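Fatty acid multifunctional protein (atmfp2) (Arabidopsis thaliana, PDB 2WTB) carries out successive steps of peroxisomal fatty acid beta-oxidation during seed germination, hydrating long-chain enoyl-CoA and oxidising 3-hydroxyacyl-CoA with NAD. Local coordinates at residues G7-M11 and D34-L39; P27-F33 and R63-D69; E629-P634 and Y682-L687; A651-D655 and G669-F673. The contacts are given in a common frame with arbitrary orientation. Numbering follows the deposited sequence.

Interaction 1 (G7-M11 and D34-L39); sequences GKTVM and DVLYNL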
loop_
_atom_site.group_PDB
_atom_site.type_symbol
_atom_site.label_atom_id
_atom_site.label_comp_id
_atom_site.label_asym_id
_atom_site.label_seq_id
_atom_site.Cartn_x
_atom_site.Cartn_y
_atom_site.Cartn_z
ATOM N N GLY A 7 -9.003 11.169 23.064
ATOM C CA GLY A 7 -8.836 10.178 24.113
ATOM C C GLY A 7 -8.433 10.800 25.436
ATOM O O GLY A 7 -8.507 12.017 25.607
ATOM N N LYS A 8 -7.997 9.966 26.375
ATOM C CA LYS A 8 -7.624 10.443 27.700
ATOM C C LYS A 8 -6.499 9.613 28.310
ATOM O O LYS A 8 -5.913 8.758 27.646
ATOM C CB LYS A 8 -8.839 10.413 28.629
ATOM C CG LYS A 8 -9.383 9.014 28.883
ATOM C CD LYS A 8 -10.593 9.040 29.809
ATOM C CE LYS A 8 -11.232 7.660 29.929
ATOM N NZ LYS A 8 -12.348 7.631 30.916
ATOM N N THR A 9 -6.200 9.886 29.577
ATOM C CA THR A 9 -5.270 9.074 30.351
ATOM C C THR A 9 -5.762 8.984 31.788
ATOM O O THR A 9 -6.353 9.928 32.308
ATOM C CB THR A 9 -3.853 9.671 30.370
ATOM O OG1 THR A 9 -3.860 10.899 31.108
ATOM C CG2 THR A 9 -3.351 9.924 28.954
ATOM N N VAL A 10 -5.519 7.845 32.426
ATOM C CA VAL A 10 -5.878 7.668 33.826
ATOM C C VAL A 10 -4.634 7.354 34.649
ATOM O O VAL A 10 -3.850 6.476 34.289
ATOM C CB VAL A 10 -6.912 6.540 34.008
ATOM C CG1 VAL A 10 -7.059 6.184 35.480
ATOM C CG2 VAL A 10 -8.256 6.943 33.410
ATOM N N MET A 11 -4.451 8.080 35.747
ATOM C CA MET A 11 -3.306 7.854 36.625
ATOM C C MET A 11 -3.744 7.342 37.991
ATOM O O MET A 11 -4.669 7.881 38.598
ATOM C CB MET A 11 -2.478 9.134 36.781
ATOM C CG MET A 11 -1.451 9.076 37.902
ATOM S SD MET A 11 -0.605 10.650 38.173
ATOM C CE MET A 11 0.762 10.509 37.034
ATOM N N ASP A 34 -5.011 15.656 23.134
ATOM C CA ASP A 34 -5.790 15.424 24.344
ATOM C C ASP A 34 -5.019 14.523 25.298
ATOM O O ASP A 34 -4.759 14.888 26.444
ATOM C CB ASP A 34 -7.136 14.784 24.002
ATOM C CG ASP A 34 -7.921 15.579 22.978
ATOM O OD1 ASP A 34 -9.168 15.520 23.011
ATOM O OD2 ASP A 34 -7.297 16.264 22.139
ATOM N N VAL A 35 -4.658 13.341 24.812
ATOM C CA VAL A 35 -3.876 12.399 25.597
ATOM C C VAL A 35 -2.622 13.076 26.136
ATOM O O VAL A 35 -2.300 12.962 27.319
ATOM C CB VAL A 35 -3.482 11.165 24.756
ATOM C CG1 VAL A 35 -2.469 10.304 25.500
ATOM C CG2 VAL A 35 -4.721 10.359 24.387
ATOM N N LEU A 36 -1.928 13.798 25.261
ATOM C CA LEU A 36 -0.663 14.432 25.621
ATOM C C LEU A 36 -0.805 15.472 26.729
ATOM O O LEU A 36 0.050 15.566 27.608
ATOM C CB LEU A 36 -0.005 15.055 24.388
ATOM C CG LEU A 36 0.632 14.063 23.414
ATOM C CD1 LEU A 36 0.955 14.732 22.089
ATOM C CD2 LEU A 36 1.876 13.441 24.029
ATOM N N TYR A 37 -1.883 16.250 26.688
ATOM C CA TYR A 37 -2.099 17.289 27.691
ATOM C C TYR A 37 -2.573 16.702 29.016
ATOM O O TYR A 37 -2.293 17.250 30.083
ATOM C CB TYR A 37 -3.075 18.355 27.184
ATOM C CG TYR A 37 -2.572 19.092 25.963
ATOM C CD1 TYR A 37 -1.250 19.509 25.881
ATOM C CD2 TYR A 37 -3.416 19.375 24.898
ATOM C CE1 TYR A 37 -0.780 20.181 24.768
ATOM C CE2 TYR A 37 -2.956 20.048 23.781
ATOM C CZ TYR A 37 -1.636 20.449 23.722
ATOM O OH TYR A 37 -1.170 21.120 22.616
ATOM N N ASN A 38 -3.292 15.588 28.946
ATOM C CA ASN A 38 -3.650 14.854 30.150
ATOM C C ASN A 38 -2.396 14.262 30.773
ATOM O O ASN A 38 -2.266 14.189 31.995
ATOM C CB ASN A 38 -4.653 13.745 29.833
ATOM C CG ASN A 38 -6.028 14.281 29.497
ATOM O OD1 ASN A 38 -6.253 15.491 29.493
ATOM N ND2 ASN A 38 -6.960 13.379 29.211
ATOM N N LEU A 39 -1.473 13.842 29.916
ATOM C CA LEU A 39 -0.202 13.284 30.352
ATOM C C LEU A 39 0.625 14.359 31.048
ATOM O O LEU A 39 1.177 14.137 32.128
ATOM C CB LEU A 39 0.559 12.724 29.151
ATOM C CG LEU A 39 1.830 11.930 29.436
ATOM C CD1 LEU A 39 1.518 10.737 30.322
ATOM C CD2 LEU A 39 2.462 11.477 28.135
#

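Interaction 2 (P27-F33 and R63-D69); sequences PVNSLSF and RFSGGFD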
loop_
_atom_site.group_PDB
_atom_site.type_symbol
_atom_site.label_atom_id
_atom_site.label_comp_id
_atom_site.label_asym_id
_atom_site.label_seq_id
_atom_site.Cartn_x
_atom_site.Cartn_y
_atom_site.Cartn_z
ATOM N N PRO A 27 -8.650 3.166 18.542
ATOM C CA PRO A 27 -8.369 1.725 18.580
ATOM C C PRO A 27 -6.992 1.349 19.128
ATOM O O PRO A 27 -6.877 0.335 19.816
ATOM C CB PRO A 27 -8.445 1.315 17.100
ATOM C CG PRO A 27 -9.045 2.491 16.378
ATOM C CD PRO A 27 -8.638 3.681 17.167
ATOM N N VAL A 28 -5.966 2.136 18.819
ATOM C CA VAL A 28 -4.598 1.757 19.169
ATOM C C VAL A 28 -3.910 2.727 20.123
ATOM O O VAL A 28 -2.682 2.760 20.199
ATOM C CB VAL A 28 -3.717 1.606 17.914
ATOM C CG1 VAL A 28 -4.257 0.503 17.016
ATOM C CG2 VAL A 28 -3.627 2.932 17.165
ATOM N N ASN A 29 -4.698 3.511 20.849
ATOM C CA ASN A 29 -4.152 4.459 21.814
ATOM C C ASN A 29 -3.164 5.444 21.192
ATOM O O ASN A 29 -2.083 5.674 21.735
ATOM C CB ASN A 29 -3.491 3.719 22.978
ATOM C CG ASN A 29 -4.477 2.890 23.777
ATOM O OD1 ASN A 29 -5.552 3.363 24.140
ATOM N ND2 ASN A 29 -4.111 1.646 24.058
ATOM N N SER A 30 -3.538 6.021 20.055
ATOM C CA SER A 30 -2.704 7.020 19.401
ATOM C C SER A 30 -2.543 8.246 20.291
ATOM O O SER A 30 -3.430 8.575 21.077
ATOM C CB SER A 30 -3.295 7.422 18.049
ATOM O OG SER A 30 -3.173 6.371 17.108
ATOM N N LEU A 31 -1.406 8.920 20.161
ATOM C CA LEU A 31 -1.110 10.084 20.985
ATOM C C LEU A 31 -1.741 11.355 20.430
ATOM O O LEU A 31 -1.079 12.141 19.751
ATOM C CB LEU A 31 0.401 10.277 21.117
ATOM C CG LEU A 31 1.193 9.165 21.802
ATOM C CD1 LEU A 31 2.669 9.521 21.821
ATOM C CD2 LEU A 31 0.676 8.918 23.213
ATOM N N SER A 32 -3.019 11.557 20.721
ATOM C CA SER A 32 -3.675 12.809 20.379
ATOM C C SER A 32 -3.161 13.901 21.308
ATOM O O SER A 32 -2.528 13.613 22.324
ATOM C CB SER A 32 -5.187 12.676 20.533
ATOM O OG SER A 32 -5.535 12.497 21.895
ATOM N N PHE A 33 -3.431 15.155 20.962
ATOM C CA PHE A 33 -3.066 16.263 21.833
ATOM C C PHE A 33 -3.758 16.100 23.176
ATOM O O PHE A 33 -3.169 16.362 24.224
ATOM C CB PHE A 33 -3.443 17.604 21.201
ATOM C CG PHE A 33 -2.577 17.987 20.039
ATOM C CD1 PHE A 33 -1.225 18.230 20.219
ATOM C CD2 PHE A 33 -3.112 18.108 18.768
ATOM C CE1 PHE A 33 -0.421 18.582 19.152
ATOM C CE2 PHE A 33 -2.313 18.462 17.695
ATOM C CZ PHE A 33 -0.965 18.699 17.888
ATOM N N ARG A 63 -2.106 -2.670 24.583
ATOM C CA ARG A 63 -1.449 -1.919 23.516
ATOM C C ARG A 63 -0.913 -0.603 24.052
ATOM O O ARG A 63 -1.666 0.197 24.609
ATOM C CB ARG A 63 -2.420 -1.641 22.367
ATOM C CG ARG A 63 -2.764 -2.857 21.532
ATOM C CD ARG A 63 -3.837 -2.529 20.516
ATOM N NE ARG A 63 -4.162 -3.684 19.687
ATOM C CZ ARG A 63 -5.252 -3.776 18.931
ATOM N NH1 ARG A 63 -6.125 -2.780 18.903
ATOM N NH2 ARG A 63 -5.467 -4.866 18.208
ATOM N N PHE A 64 0.386 -0.378 23.883
ATOM C CA PHE A 64 1.013 0.838 24.387
ATOM C C PHE A 64 0.522 2.082 23.646
ATOM O O PHE A 64 -0.182 2.914 24.222
ATOM C CB PHE A 64 2.539 0.739 24.327
ATOM C CG PHE A 64 3.241 1.814 25.101
ATOM C CD1 PHE A 64 3.295 1.766 26.483
ATOM C CD2 PHE A 64 3.833 2.883 24.449
ATOM C CE1 PHE A 64 3.934 2.759 27.201
ATOM C CE2 PHE A 64 4.474 3.879 25.161
ATOM C CZ PHE A 64 4.526 3.817 26.539
ATOM N N SER A 65 0.890 2.203 22.373
ATOM C CA SER A 65 0.486 3.350 21.560
ATOM C C SER A 65 0.898 3.176 20.100
ATOM O O SER A 65 2.070 2.957 19.796
ATOM C CB SER A 65 1.075 4.646 22.121
ATOM O OG SER A 65 0.621 5.768 21.387
ATOM N N GLY A 66 -0.072 3.289 19.200
ATOM C CA GLY A 66 0.152 2.987 17.799
ATOM C C GLY A 66 0.688 4.120 16.947
ATOM O O GLY A 66 1.023 3.915 15.780
ATOM N N GLY A 67 0.767 5.319 17.513
ATOM C CA GLY A 67 1.272 6.458 16.769
ATOM C C GLY A 67 0.545 7.750 17.077
ATOM O O GLY A 67 0.216 8.023 18.231
ATOM N N PHE A 68 0.300 8.549 16.041
ATOM C CA PHE A 68 -0.381 9.829 16.207
ATOM C C PHE A 68 -1.828 9.751 15.726
ATOM O O PHE A 68 -2.153 8.976 14.825
ATOM C CB PHE A 68 0.369 10.941 15.470
ATOM C CG PHE A 68 0.133 12.311 16.042
ATOM C CD1 PHE A 68 0.757 12.703 17.216
ATOM C CD2 PHE A 68 -0.707 13.210 15.405
ATOM C CE1 PHE A 68 0.546 13.962 17.746
ATOM C CE2 PHE A 68 -0.922 14.472 15.930
ATOM C CZ PHE A 68 -0.294 14.848 17.102
ATOM N N ASP A 69 -2.690 10.561 16.333
ATOM C CA ASP A 69 -4.126 10.500 16.076
ATOM C C ASP A 69 -4.481 10.860 14.636
ATOM O O ASP A 69 -3.774 11.629 13.984
ATOM C CB ASP A 69 -4.880 11.413 17.043
ATOM C CG ASP A 69 -6.343 11.047 17.169
ATOM O OD1 ASP A 69 -6.690 9.883 16.874
ATOM O OD2 ASP A 69 -7.146 11.917 17.565
#

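Interaction 3 (E629-P634 and Y682-L687); sequences EMTFFP and YIYSRL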
loop_
_atom_site.group_PDB
_atom_site.type_symbol
_atom_site.label_atom_id
_atom_site.label_comp_id
_atom_site.label_asym_id
_atom_site.label_seq_id
_atom_site.Cartn_x
_atom_site.Cartn_y
_atom_site.Cartn_z
ATOM N N GLU A 629 3.081 14.120 -20.344
ATOM C CA GLU A 629 1.779 14.768 -20.482
ATOM C C GLU A 629 0.918 14.174 -21.594
ATOM O O GLU A 629 -0.304 14.116 -21.471
ATOM C CB GLU A 629 1.935 16.280 -20.668
ATOM C CG GLU A 629 2.287 17.018 -19.386
ATOM C CD GLU A 629 1.970 18.500 -19.453
ATOM O OE1 GLU A 629 1.673 18.998 -20.559
ATOM O OE2 GLU A 629 2.018 19.165 -18.395
ATOM N N MET A 630 1.553 13.733 -22.675
ATOM C CA MET A 630 0.824 13.153 -23.799
ATOM C C MET A 630 0.512 11.676 -23.567
ATOM O O MET A 630 -0.310 11.084 -24.267
ATOM C CB MET A 630 1.605 13.325 -25.106
ATOM C CG MET A 630 1.835 14.772 -25.512
ATOM S SD MET A 630 2.419 14.943 -27.212
ATOM C CE MET A 630 0.947 14.482 -28.119
ATOM N N THR A 631 1.170 11.087 -22.577
ATOM C CA THR A 631 0.998 9.671 -22.291
ATOM C C THR A 631 0.048 9.444 -21.116
ATOM O O THR A 631 -0.572 8.388 -21.004
ATOM C CB THR A 631 2.359 8.997 -22.002
ATOM O OG1 THR A 631 3.190 9.085 -23.165
ATOM C CG2 THR A 631 2.175 7.536 -21.636
ATOM N N PHE A 632 -0.075 10.446 -20.251
ATOM C CA PHE A 632 -0.847 10.293 -19.019
ATOM C C PHE A 632 -2.169 11.053 -19.003
ATOM O O PHE A 632 -3.128 10.623 -18.365
ATOM C CB PHE A 632 0.000 10.675 -17.807
ATOM C CG PHE A 632 0.901 9.577 -17.340
ATOM C CD1 PHE A 632 0.406 8.544 -16.565
ATOM C CD2 PHE A 632 2.238 9.567 -17.684
ATOM C CE1 PHE A 632 1.234 7.527 -16.139
ATOM C CE2 PHE A 632 3.071 8.551 -17.255
ATOM C CZ PHE A 632 2.571 7.532 -16.486
ATOM N N PHE A 633 -2.218 12.184 -19.698
ATOM C CA PHE A 633 -3.448 12.962 -19.775
ATOM C C PHE A 633 -4.583 12.175 -20.434
ATOM O O PHE A 633 -5.734 12.279 -20.009
ATOM C CB PHE A 633 -3.205 14.297 -20.483
ATOM C CG PHE A 633 -2.602 15.350 -19.595
ATOM C CD1 PHE A 633 -1.791 14.994 -18.530
ATOM C CD2 PHE A 633 -2.836 16.694 -19.832
ATOM C CE1 PHE A 633 -1.233 15.957 -17.712
ATOM C CE2 PHE A 633 -2.278 17.663 -19.018
ATOM C CZ PHE A 633 -1.476 17.294 -17.958
ATOM N N PRO A 634 -4.267 11.387 -21.474
ATOM C CA PRO A 634 -5.286 10.494 -22.036
ATOM C C PRO A 634 -5.751 9.451 -21.020
ATOM O O PRO A 634 -6.895 9.002 -21.088
ATOM C CB PRO A 634 -4.554 9.820 -23.199
ATOM C CG PRO A 634 -3.506 10.798 -23.593
ATOM C CD PRO A 634 -3.051 11.422 -22.307
ATOM N N TYR A 682 -6.144 23.219 -17.235
ATOM C CA TYR A 682 -4.918 22.954 -17.977
ATOM C C TYR A 682 -5.041 21.664 -18.785
ATOM O O TYR A 682 -4.930 21.675 -20.010
ATOM C CB TYR A 682 -3.729 22.859 -17.022
ATOM C CG TYR A 682 -2.410 22.573 -17.707
ATOM C CD1 TYR A 682 -1.540 23.604 -18.038
ATOM C CD2 TYR A 682 -2.035 21.273 -18.017
ATOM C CE1 TYR A 682 -0.333 23.347 -18.661
ATOM C CE2 TYR A 682 -0.831 21.006 -18.641
ATOM C CZ TYR A 682 0.017 22.047 -18.961
ATOM O OH TYR A 682 1.216 21.784 -19.583
ATOM N N ILE A 683 -5.270 20.555 -18.087
ATOM C CA ILE A 683 -5.424 19.251 -18.729
ATOM C C ILE A 683 -6.429 19.305 -19.878
ATOM O O ILE A 683 -6.213 18.710 -20.932
ATOM C CB ILE A 683 -5.859 18.169 -17.714
ATOM C CG1 ILE A 683 -4.809 18.019 -16.614
ATOM C CG2 ILE A 683 -6.090 16.837 -18.412
ATOM C CD1 ILE A 683 -5.109 16.912 -15.627
ATOM N N TYR A 684 -7.527 20.024 -19.664
ATOM C CA TYR A 684 -8.545 20.198 -20.691
ATOM C C TYR A 684 -7.987 20.964 -21.886
ATOM O O TYR A 684 -7.987 20.464 -23.011
ATOM C CB TYR A 684 -9.759 20.928 -20.113
ATOM C CG TYR A 684 -10.799 21.336 -21.136
ATOM C CD1 TYR A 684 -11.495 20.383 -21.867
ATOM C CD2 TYR A 684 -11.096 22.675 -21.355
ATOM C CE1 TYR A 684 -12.449 20.752 -22.798
ATOM C CE2 TYR A 684 -12.051 23.053 -22.281
ATOM C CZ TYR A 684 -12.724 22.088 -23.000
ATOM O OH TYR A 684 -13.675 22.460 -23.925
ATOM N N SER A 685 -7.505 22.176 -21.629
ATOM C CA SER A 685 -6.967 23.037 -22.677
ATOM C C SER A 685 -5.882 22.338 -23.490
ATOM O O SER A 685 -5.818 22.483 -24.711
ATOM C CB SER A 685 -6.413 24.329 -22.069
ATOM O OG SER A 685 -5.787 25.132 -23.057
ATOM N N ARG A 686 -5.032 21.581 -22.805
ATOM C CA ARG A 686 -3.923 20.892 -23.452
ATOM C C ARG A 686 -4.403 19.667 -24.228
ATOM O O ARG A 686 -3.865 19.342 -25.287
ATOM C CB ARG A 686 -2.879 20.482 -22.412
ATOM C CG ARG A 686 -1.575 19.956 -22.994
ATOM C CD ARG A 686 -0.581 21.076 -23.282
ATOM N NE ARG A 686 -1.080 22.027 -24.271
ATOM C CZ ARG A 686 -1.601 23.213 -23.971
ATOM N NH1 ARG A 686 -1.692 23.599 -22.706
ATOM N NH2 ARG A 686 -2.033 24.013 -24.937
ATOM N N LEU A 687 -5.421 18.999 -23.697
ATOM C CA LEU A 687 -5.937 17.771 -24.295
ATOM C C LEU A 687 -6.784 18.073 -25.530
ATOM O O LEU A 687 -6.985 17.209 -26.385
ATOM C CB LEU A 687 -6.749 16.982 -23.264
ATOM C CG LEU A 687 -6.768 15.453 -23.351
ATOM C CD1 LEU A 687 -5.450 14.904 -23.868
ATOM C CD2 LEU A 687 -7.092 14.858 -21.987
#

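Interaction 4 (A651-D655 and G669-F673); sequences AADLD and GGIMF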
loop_
_atom_site.group_PDB
_atom_site.type_symbol
_atom_site.label_atom_id
_atom_site.label_comp_id
_atom_site.label_asym_id
_atom_site.label_seq_id
_atom_site.Cartn_x
_atom_site.Cartn_y
_atom_site.Cartn_z
ATOM N N ALA A 651 -13.430 8.817 -6.714
ATOM C CA ALA A 651 -12.139 9.139 -7.312
ATOM C C ALA A 651 -10.988 8.451 -6.578
ATOM O O ALA A 651 -10.079 7.907 -7.206
ATOM C CB ALA A 651 -11.929 10.647 -7.335
ATOM N N ALA A 652 -11.038 8.469 -5.248
ATOM C CA ALA A 652 -9.961 7.917 -4.433
ATOM C C ALA A 652 -9.725 6.433 -4.704
ATOM O O ALA A 652 -8.640 5.915 -4.439
ATOM C CB ALA A 652 -10.233 8.154 -2.957
ATOM N N ASP A 653 -10.741 5.753 -5.227
ATOM C CA ASP A 653 -10.593 4.349 -5.599
ATOM C C ASP A 653 -9.752 4.209 -6.867
ATOM O O ASP A 653 -8.921 3.306 -6.978
ATOM C CB ASP A 653 -11.954 3.680 -5.784
ATOM C CG ASP A 653 -12.610 3.303 -4.461
ATOM O OD1 ASP A 653 -11.917 3.308 -3.419
ATOM O OD2 ASP A 653 -13.820 2.993 -4.467
ATOM N N LEU A 654 -9.971 5.110 -7.820
ATOM C CA LEU A 654 -9.178 5.135 -9.043
ATOM C C LEU A 654 -7.701 5.380 -8.733
ATOM O O LEU A 654 -6.819 4.804 -9.371
ATOM C CB LEU A 654 -9.702 6.206 -9.998
ATOM C CG LEU A 654 -11.068 5.930 -10.629
ATOM C CD1 LEU A 654 -11.370 6.967 -11.698
ATOM C CD2 LEU A 654 -11.110 4.527 -11.213
ATOM N N ASP A 655 -7.441 6.234 -7.746
ATOM C CA ASP A 655 -6.077 6.522 -7.315
ATOM C C ASP A 655 -5.368 5.250 -6.864
ATOM O O ASP A 655 -4.330 4.882 -7.418
ATOM C CB ASP A 655 -6.075 7.557 -6.187
ATOM C CG ASP A 655 -6.509 8.933 -6.658
ATOM O OD1 ASP A 655 -6.307 9.243 -7.850
ATOM O OD2 ASP A 655 -7.046 9.707 -5.837
ATOM N N GLY A 669 -0.083 10.905 -5.286
ATOM C CA GLY A 669 -1.456 10.767 -4.828
ATOM C C GLY A 669 -2.326 9.785 -5.593
ATOM O O GLY A 669 -3.242 9.190 -5.027
ATOM N N GLY A 670 -2.044 9.617 -6.881
ATOM C CA GLY A 670 -2.850 8.758 -7.728
ATOM C C GLY A 670 -3.249 9.478 -8.999
ATOM O O GLY A 670 -3.169 10.701 -9.072
ATOM N N ILE A 671 -3.690 8.723 -9.999
ATOM C CA ILE A 671 -3.985 9.286 -11.313
ATOM C C ILE A 671 -4.959 10.465 -11.236
ATOM O O ILE A 671 -4.833 11.428 -11.989
ATOM C CB ILE A 671 -4.536 8.212 -12.277
ATOM C CG1 ILE A 671 -3.871 8.318 -13.650
ATOM C CG2 ILE A 671 -6.048 8.316 -12.392
ATOM C CD1 ILE A 671 -4.362 9.476 -14.477
ATOM N N MET A 672 -5.921 10.394 -10.320
ATOM C CA MET A 672 -6.922 11.450 -10.194
ATOM C C MET A 672 -6.444 12.575 -9.283
ATOM O O MET A 672 -6.611 13.752 -9.602
ATOM C CB MET A 672 -8.255 10.886 -9.694
ATOM C CG MET A 672 -8.923 9.917 -10.659
ATOM S SD MET A 672 -9.583 10.709 -12.141
ATOM C CE MET A 672 -10.903 11.693 -11.436
ATOM N N PHE A 673 -5.849 12.213 -8.152
ATOM C CA PHE A 673 -5.274 13.204 -7.246
ATOM C C PHE A 673 -4.221 14.043 -7.968
ATOM O O PHE A 673 -4.091 15.243 -7.721
ATOM C CB PHE A 673 -4.658 12.522 -6.024
ATOM C CG PHE A 673 -4.062 13.478 -5.029
ATOM C CD1 PHE A 673 -4.779 13.876 -3.915
ATOM C CD2 PHE A 673 -2.779 13.975 -5.204
ATOM C CE1 PHE A 673 -4.231 14.753 -2.995
ATOM C CE2 PHE A 673 -2.227 14.854 -4.289
ATOM C CZ PHE A 673 -2.952 15.241 -3.183
#

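Interaction 1 (G7-M11 and D34-L39)
This is a strand-on-helix packing contact near the beginning of the chain, where strand 8-13, an outermost strand of the six-stranded sheet, lies along helix 33-46. The two axes pass 6.8 Å apart at an angle of 27°, so that the start of the strand follows the first turns of the helix. No hydrogen bond joins the segments, so shape does the work. Thr-9 is central: its CG2 rests 3.6 Å from CG1 of Val-35, while its OG1 lies 3.2 Å from CB of Asn-38. A beta-branched residue suits the place, offering a methyl to the valine and a hydroxyl that hydrogen-bonds Asn-42, one turn further along the helix. Lys-8, just before Thr-9, turns its long side chain away, as befits an exposed charge, and meets the helix near its CA and CB, 3.4 and 3.6 Å from ND2 of Asn-38. At Gly-7 a CB would lie tight against CG2 of Val-35, so the missing side chain lets the backbone come close; O of Gly-7 is 3.5 Å from CB of Asp-34. Along one edge the strand pairs with strand 18-24 through backbone bonds of Lys-8 with Ile-24 and Val-10 with Thr-22. Strand 18-24, helix 33-46 and parallel strand 54-59 form a beta-alpha-beta crossover, and strand 8-13, the hairpin partner of 18-24, packs against its helix, as at the start of the crotonase fold.

Interaction 2 (P27-F33 and R63-D69)
Neither segment is a regular strand or helix, yet the backbones run in step from Ser-30/Gly-67 to Ser-32/Asp-69, with CA pairs 4.8 to 4.9 Å apart. Before that the pairing crosses over, Val-28 lying nearest Gly-66 and Asn-29 nearest Ser-65, where Asn-29 adopts a left-handed helical conformation that asparagine tolerates well. Two backbone hydrogen bonds tie the segments: Gly-66 N to Val-28 O at 2.8 Å and Leu-31 N to Gly-67 O at 2.7 Å. Leu-31 centres an inverse gamma turn. The glycines fit their places: a CB on Gly-66 would clash with Val-28, and one on Gly-67 would strike the preceding carbonyl. Ser-65 OG donates to Asn-29 O at 2.7 Å, and Asn-29 ND2 donates to Arg-63 O at 2.9 Å while its OD1 accepts from Asn-25 N; the bond from Arg-63 NH1 to Pro-27 O, 3.3 Å, is weak. Phe-68 turns its ring edge to the face of Phe-33, a T-shaped pair with centroids 5.6 Å apart and planes at 84°. In crotonases a backbone NH of the corresponding loop forms part of the oxyanion hole; the position of 63-69 beside the predicted active site is consistent with such a role. Leu-31 packs on Leu-23 of strand 18-24 and Leu-120 of helix 116-123, Phe-64 reaches strand 105-109, and Ser-32 N-caps helix 33-46 by bonding Val-35 N.

Interaction 3 (E629-P634 and Y682-L687)
Two helices of the all-helical C-terminal region, 624-644 and 680-694, cross here in a steep helix-helix packing, their local axes at -113° and 10.8 Å apart. The Phe-633 ring fills the space between them. Phe-633 is the bump: its ring pushes into a hollow on the other helix lined by Tyr-682, Ile-683 and Arg-686, while its CB meets Leu-687. The flat ring suits such a slot. Ile-683 lies over one face in a CH-pi contact, its CG1 3.9 Å from the centroid of the Phe-633 ring, and Tyr-682 meets the ring at its edge, with the CE2 atoms of Phe-633 and Tyr-682 3.7 Å apart. Leu-687, one turn beyond Ile-683, is a smaller bump in return; its CD2 lies 3.5 Å from O of Phe-633 and its CD1 4.4 Å from N of Pro-634. The proline comes at a kink, where its nitrogen has no hydrogen to give the preceding turn. Trp-690 also touches Phe-633 and Glu-629, extending the packing along helix 680-694, whereas Pro-634 reaches across to Pro-504 of helix 498-514. A turn before Phe-633, the buried carboxylate group of Glu-629 has a polar partner: Tyr-682 OH donates a hydrogen bond of 3.0 Å to OE1 of Glu-629.

Interaction 4 (A651-D655 and G669-F673)
One carboxylate oxygen accepts both hydrogen bonds of this buried contact. OD1 of Asp-655, on helix 651-662, accepts a hydrogen bond of 2.8 Å from Met-672 N and another of 3.0 Å from Phe-673 N, the second with the straighter geometry (159° against 138°). Both donors lie in the first turn of helix 671-678, where backbone NH groups lack the carbonyl partners available further along. The N-cap residue, Gly-670, has no side chain to answer them, so an aspartate from another helix does so; Ile-671 N is also near OD1 but at a poor angle, and is not bonded to it. Aspartate suits the place, its short side chain and negative charge both matching a helix N-terminus. The close approach depends on glycine: the CA atoms of Asp-655 and Gly-670 are 3.9 Å apart, and a CB on Gly-670 would run into CB of Asp-655. Beside the polar site, Met-672 CG packs 3.8 Å from CB of Leu-654, and its CE lies 4.4 Å from CB of Ala-651. The flanking helix 281-294 brings His-288 against both Asp-655 and Phe-673. An acidic side chain from another helix here does the work of an N-cap side chain, joining two successive helices of the C-terminal helical region.

The four contacts form two pairs. Interactions 1 and 2 share the crotonase-like part, with centres 11 Å apart, and touch where Val-35 CG2 lies 4.0 Å from Ser-30 O. Interaction 2 is nearer the predicted active-site glutamates: the Leu-31 side chain is about 6 Å from that of Glu-119, and Gly-67 about 6 Å from the side chain of Glu-139, whereas in interaction 1 the Leu-39 side chain is about 11 Å from that of Glu-119. Interactions 3 and 4, centres 16 Å apart, belong to the C-terminal helices; interaction 4 is nested within the loop closed by interaction 3. Between the pairs, the nearest atoms of interactions 2 and 4 are about 17 Å apart.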